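EscJ (Escherichia coli, PDB 1YJ7) forms part of the molecular platform on which the type III secretion system of enteropathogenic E. coli is assembled, as a lipoprotein of the YscJ family. Local coordinates at the interface of chains A and B. Sequence-based numbering; all coordinates share one arbitrary frame. Chains: chain A/B, escJ.

Contact 1: the interface of chains A and B. Residues chain A 15, 18-19, 22, 30; chain B 3-5, 47, 51.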
# COMPACT_ATOMS: atom_id res chain seq x y z
N ASN A 15 -17.59 -21.60 13.41
CA ASN A 15 -18.36 -21.41 12.19
C ASN A 15 -18.26 -22.57 11.21
O ASN A 15 -19.25 -22.96 10.61
CB ASN A 15 -17.95 -20.14 11.45
CG ASN A 15 -18.44 -18.90 12.14
OD1 ASN A 15 -19.37 -18.93 12.94
ND2 ASN A 15 -17.82 -17.77 11.82
N GLN A 18 -20.31 -25.43 12.79
CA GLN A 18 -21.73 -25.12 12.75
C GLN A 18 -22.27 -25.27 11.33
O GLN A 18 -23.30 -25.91 11.12
CB GLN A 18 -21.97 -23.71 13.28
CG GLN A 18 -23.41 -23.22 13.21
CD GLN A 18 -23.62 -21.90 13.96
OE1 GLN A 18 -24.78 -21.50 14.25
NE2 GLN A 18 -22.54 -21.24 14.27
N ALA A 19 -21.55 -24.76 10.35
CA ALA A 19 -21.99 -24.90 8.97
C ALA A 19 -21.97 -26.35 8.51
O ALA A 19 -22.87 -26.79 7.82
CB ALA A 19 -21.17 -24.00 8.03
N LEU A 22 -25.10 -28.03 10.16
CA LEU A 22 -26.34 -27.60 9.54
C LEU A 22 -26.48 -28.20 8.14
O LEU A 22 -27.57 -28.61 7.74
CB LEU A 22 -26.43 -26.08 9.46
CG LEU A 22 -26.52 -25.36 10.81
CD1 LEU A 22 -26.28 -23.88 10.59
CD2 LEU A 22 -27.88 -25.59 11.45
N LYS A 30 -25.29 -21.85 19.16
CA LYS A 30 -23.99 -21.30 19.44
C LYS A 30 -24.10 -20.18 20.46
O LYS A 30 -25.07 -19.42 20.44
CB LYS A 30 -23.38 -20.75 18.15
CG LYS A 30 -21.99 -20.15 18.32
CD LYS A 30 -21.29 -19.98 16.99
CE LYS A 30 -21.84 -18.78 16.22
NZ LYS A 30 -21.27 -18.70 14.84
N GLU B 3 -27.62 -15.45 13.85
CA GLU B 3 -26.39 -16.12 14.22
C GLU B 3 -25.21 -15.18 14.01
O GLU B 3 -25.11 -14.53 12.98
CB GLU B 3 -26.17 -17.37 13.36
CG GLU B 3 -27.13 -18.53 13.64
CD GLU B 3 -26.94 -19.17 15.00
OE1 GLU B 3 -25.85 -19.07 15.61
OE2 GLU B 3 -27.89 -19.80 15.45
N GLN B 4 -24.31 -15.14 14.97
CA GLN B 4 -23.07 -14.38 14.85
C GLN B 4 -22.13 -15.02 13.81
O GLN B 4 -22.01 -16.24 13.76
CB GLN B 4 -22.41 -14.34 16.20
CG GLN B 4 -21.24 -13.43 16.32
CD GLN B 4 -20.71 -13.44 17.71
OE1 GLN B 4 -19.72 -14.15 17.99
NE2 GLN B 4 -21.36 -12.69 18.61
N LEU B 5 -21.53 -14.19 12.95
CA LEU B 5 -20.48 -14.60 12.04
C LEU B 5 -19.14 -14.33 12.71
O LEU B 5 -18.45 -15.25 13.16
CB LEU B 5 -20.57 -13.81 10.72
CG LEU B 5 -21.22 -14.37 9.46
CD1 LEU B 5 -21.98 -15.66 9.62
CD2 LEU B 5 -22.04 -13.30 8.74
N PHE B 47 -27.02 -18.93 7.26
CA PHE B 47 -25.71 -19.11 7.87
C PHE B 47 -24.76 -19.93 7.00
O PHE B 47 -23.63 -19.53 6.76
CB PHE B 47 -25.81 -19.77 9.25
CG PHE B 47 -24.49 -19.87 9.96
CD1 PHE B 47 -24.01 -18.81 10.69
CD2 PHE B 47 -23.71 -21.00 9.84
CE1 PHE B 47 -22.80 -18.89 11.34
CE2 PHE B 47 -22.50 -21.08 10.48
CZ PHE B 47 -22.04 -20.02 11.21
N ILE B 51 -21.26 -18.48 5.24
CA ILE B 51 -19.93 -18.97 5.52
C ILE B 51 -19.27 -19.43 4.22
O ILE B 51 -18.09 -19.18 4.02
CB ILE B 51 -19.97 -20.10 6.60
CG1 ILE B 51 -20.39 -19.52 7.95
CG2 ILE B 51 -18.62 -20.83 6.69
CD1 ILE B 51 -19.51 -18.44 8.52
O HOH W 1 -27.52 -20.35 17.89
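B:Phe47 presses its ring against A:Gln18, whose side-chain amide lies over one face with the two planes 29° apart. CD of A:Gln18 stands over the ring, offset towards the rim, while CG lies just beyond the rim, 3.6 Å from CE2 of B:Phe47. CG1 of B:Ile51, from the same chain as the ring, backs the opposite face, and the aromatic group is held like a plate between the two. With its CG anti to the backbone N (chi1 -175°), B:Phe47 reaches out to helix 11-23 of chain A, where CD1 of A:Leu22 touches its CD2 at 3.9 Å and the methyl of A:Ala19 lies near CE2. A:Asn15 completes this packed side: its CB meets CD1 of B:Ile51 at 3.7 Å. Its amide ND2 donates a nearly straight hydrogen bond (174° at H) to the backbone O of B:Leu5 at 2.9 Å; the acceptor lies in the amide plane, but the donor stands above the carbonyl plane.

The side around A:Lys30 is looser. The lysine chain bends at chi3 to bring NZ 2.8 Å from the backbone O of B:Gln4, a hydrogen bond with the donor tilted from the carbonyl plane. NZ and the carboxylate OE1 of B:Glu3 are 4.7 Å apart, too far for direct contact, although their opposite charges may still attract. Water 1 joins the backbone N of A:Lys30, 3.0 Å away, to OE2 of B:Glu3. OE1 of that carboxylate is modelled close to OE1 of A:Gln18; two acceptors would meet if the carboxylate is ionised, and NE2 of A:Gln18 faces NZ of A:Lys30, so the O and N of this amide may be exchanged and the pair is doubtful.

Helix 11-23 and strand 29-32 of chain A thus meet strand 3-6 and the start of helix 47-56 of chain B, different surfaces of the same N-terminal region.

Contact 2: the interface of chains A and B. Residues chain A 98, 101-102; chain B 108-109, 111, 125, 127.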
# COMPACT_ATOMS: atom_id res chain seq x y z
N LEU A 98 1.04 -14.04 -0.18
CA LEU A 98 0.91 -13.62 -1.57
C LEU A 98 -0.16 -14.46 -2.30
O LEU A 98 -1.07 -13.92 -2.92
CB LEU A 98 2.28 -13.73 -2.26
CG LEU A 98 2.41 -13.28 -3.72
CD1 LEU A 98 3.86 -12.82 -4.03
CD2 LEU A 98 1.98 -14.39 -4.68
N LYS A 101 -3.94 -13.93 -1.83
CA LYS A 101 -4.61 -12.81 -2.51
C LYS A 101 -5.19 -13.13 -3.88
O LYS A 101 -5.94 -12.32 -4.43
CB LYS A 101 -3.65 -11.62 -2.67
CG LYS A 101 -3.20 -11.06 -1.38
CD LYS A 101 -2.33 -9.82 -1.55
CE LYS A 101 -1.83 -9.33 -0.21
NZ LYS A 101 -1.03 -8.06 -0.35
N ILE A 102 -4.83 -14.29 -4.44
CA ILE A 102 -5.38 -14.69 -5.74
C ILE A 102 -6.88 -14.99 -5.58
O ILE A 102 -7.26 -15.80 -4.73
CB ILE A 102 -4.63 -15.91 -6.31
CG1 ILE A 102 -3.17 -15.58 -6.64
CG2 ILE A 102 -5.33 -16.42 -7.56
CD1 ILE A 102 -2.28 -16.80 -6.90
N CYS B 108 -1.23 -5.47 -3.79
CA CYS B 108 0.07 -5.81 -4.34
C CYS B 108 0.81 -6.65 -3.30
O CYS B 108 0.79 -6.34 -2.13
CB CYS B 108 0.91 -4.53 -4.62
SG CYS B 108 2.43 -4.88 -5.48
N SER B 109 1.49 -7.70 -3.76
CA SER B 109 2.45 -8.45 -2.94
C SER B 109 3.74 -8.62 -3.72
O SER B 109 3.73 -8.94 -4.90
CB SER B 109 1.91 -9.84 -2.58
OG SER B 109 0.92 -9.74 -1.58
N SER B 111 7.54 -10.56 -3.23
CA SER B 111 8.47 -11.45 -2.54
C SER B 111 9.81 -11.45 -3.28
O SER B 111 9.88 -11.85 -4.43
CB SER B 111 7.91 -12.88 -2.46
OG SER B 111 8.76 -13.67 -1.67
N ALA B 125 9.07 -12.02 -7.24
CA ALA B 125 7.71 -12.41 -7.52
C ALA B 125 6.78 -11.26 -7.13
O ALA B 125 6.84 -10.75 -6.01
CB ALA B 125 7.36 -13.66 -6.71
N LEU B 127 2.66 -9.98 -7.42
CA LEU B 127 1.25 -10.16 -7.66
C LEU B 127 0.56 -8.83 -7.49
O LEU B 127 0.68 -8.20 -6.44
CB LEU B 127 0.66 -11.17 -6.68
CG LEU B 127 -0.84 -11.42 -6.79
CD1 LEU B 127 -1.26 -12.02 -8.12
CD2 LEU B 127 -1.33 -12.29 -5.66
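A:Leu98 points its isobutyl branch at the surface of two strands of chain B and settles between B:Ser109 and B:Leu127. Its CG lies 3.7 Å from CB of B:Ser109. One methyl, CD2, turns to B:Leu127, whose CB is 4.0 Å away, and the two leucines pass each other at a slant. The other methyl, CD1, runs past B:Ser109 towards B:Ala125 and B:Ser111, which it meets more distantly. CG of A:Leu98 is anti to the backbone N (chi1 -177°), which sends the branch away from its own helix and out to the strands.

B:Leu127 answers from the other chain with CD2, which packs against the backbone and side chains at the end of the helix. This methyl is 3.2 Å from the carbonyl O of A:Leu98, near the end of helix 80-99, and 3.8 Å from CB of A:Lys101. A:Ile102 adds its CG1, 3.9 Å from the same CD2, its side chain crossing B:Leu127 at about a right angle.

A:Lys101 supplies the polar part. Its chain, extended beyond CG, stretches along the rim of the apolar contact until the amino group NZ donates a hydrogen bond to the hydroxyl OG of B:Ser109 at 2.9 Å. A weak bond from NZ to the backbone O of B:Cys108 adds a second partner, while the methylenes CD and CE both run alongside the same hydroxyl. B:Ser109 therefore serves both halves, with CB packed on A:Leu98 and OG accepting the bond from A:Lys101.

The contact fastens the end of one helix and the loop after it onto neighbouring strands 105-113 and 123-130, and may help EscJ subunits to associate side by side in the platform, if this interface is the one used there.

The centres of the C-alpha atoms of contact 1 and contact 2 are about 30 Å apart, and the two share no residue or secondary-structure element. Contact 1 joins the N-terminal regions, whereas contact 2 joins parts further along the chain, so neighbouring subunits are tied at two separate places. In both, chain A offers a helix and the residues following it, while chain B offers different elements; the whole interface is not an exact two-fold. Pairing through unlike surfaces could in principle repeat from copy to copy, which would be compatible with the four copies deposited and with a larger platform.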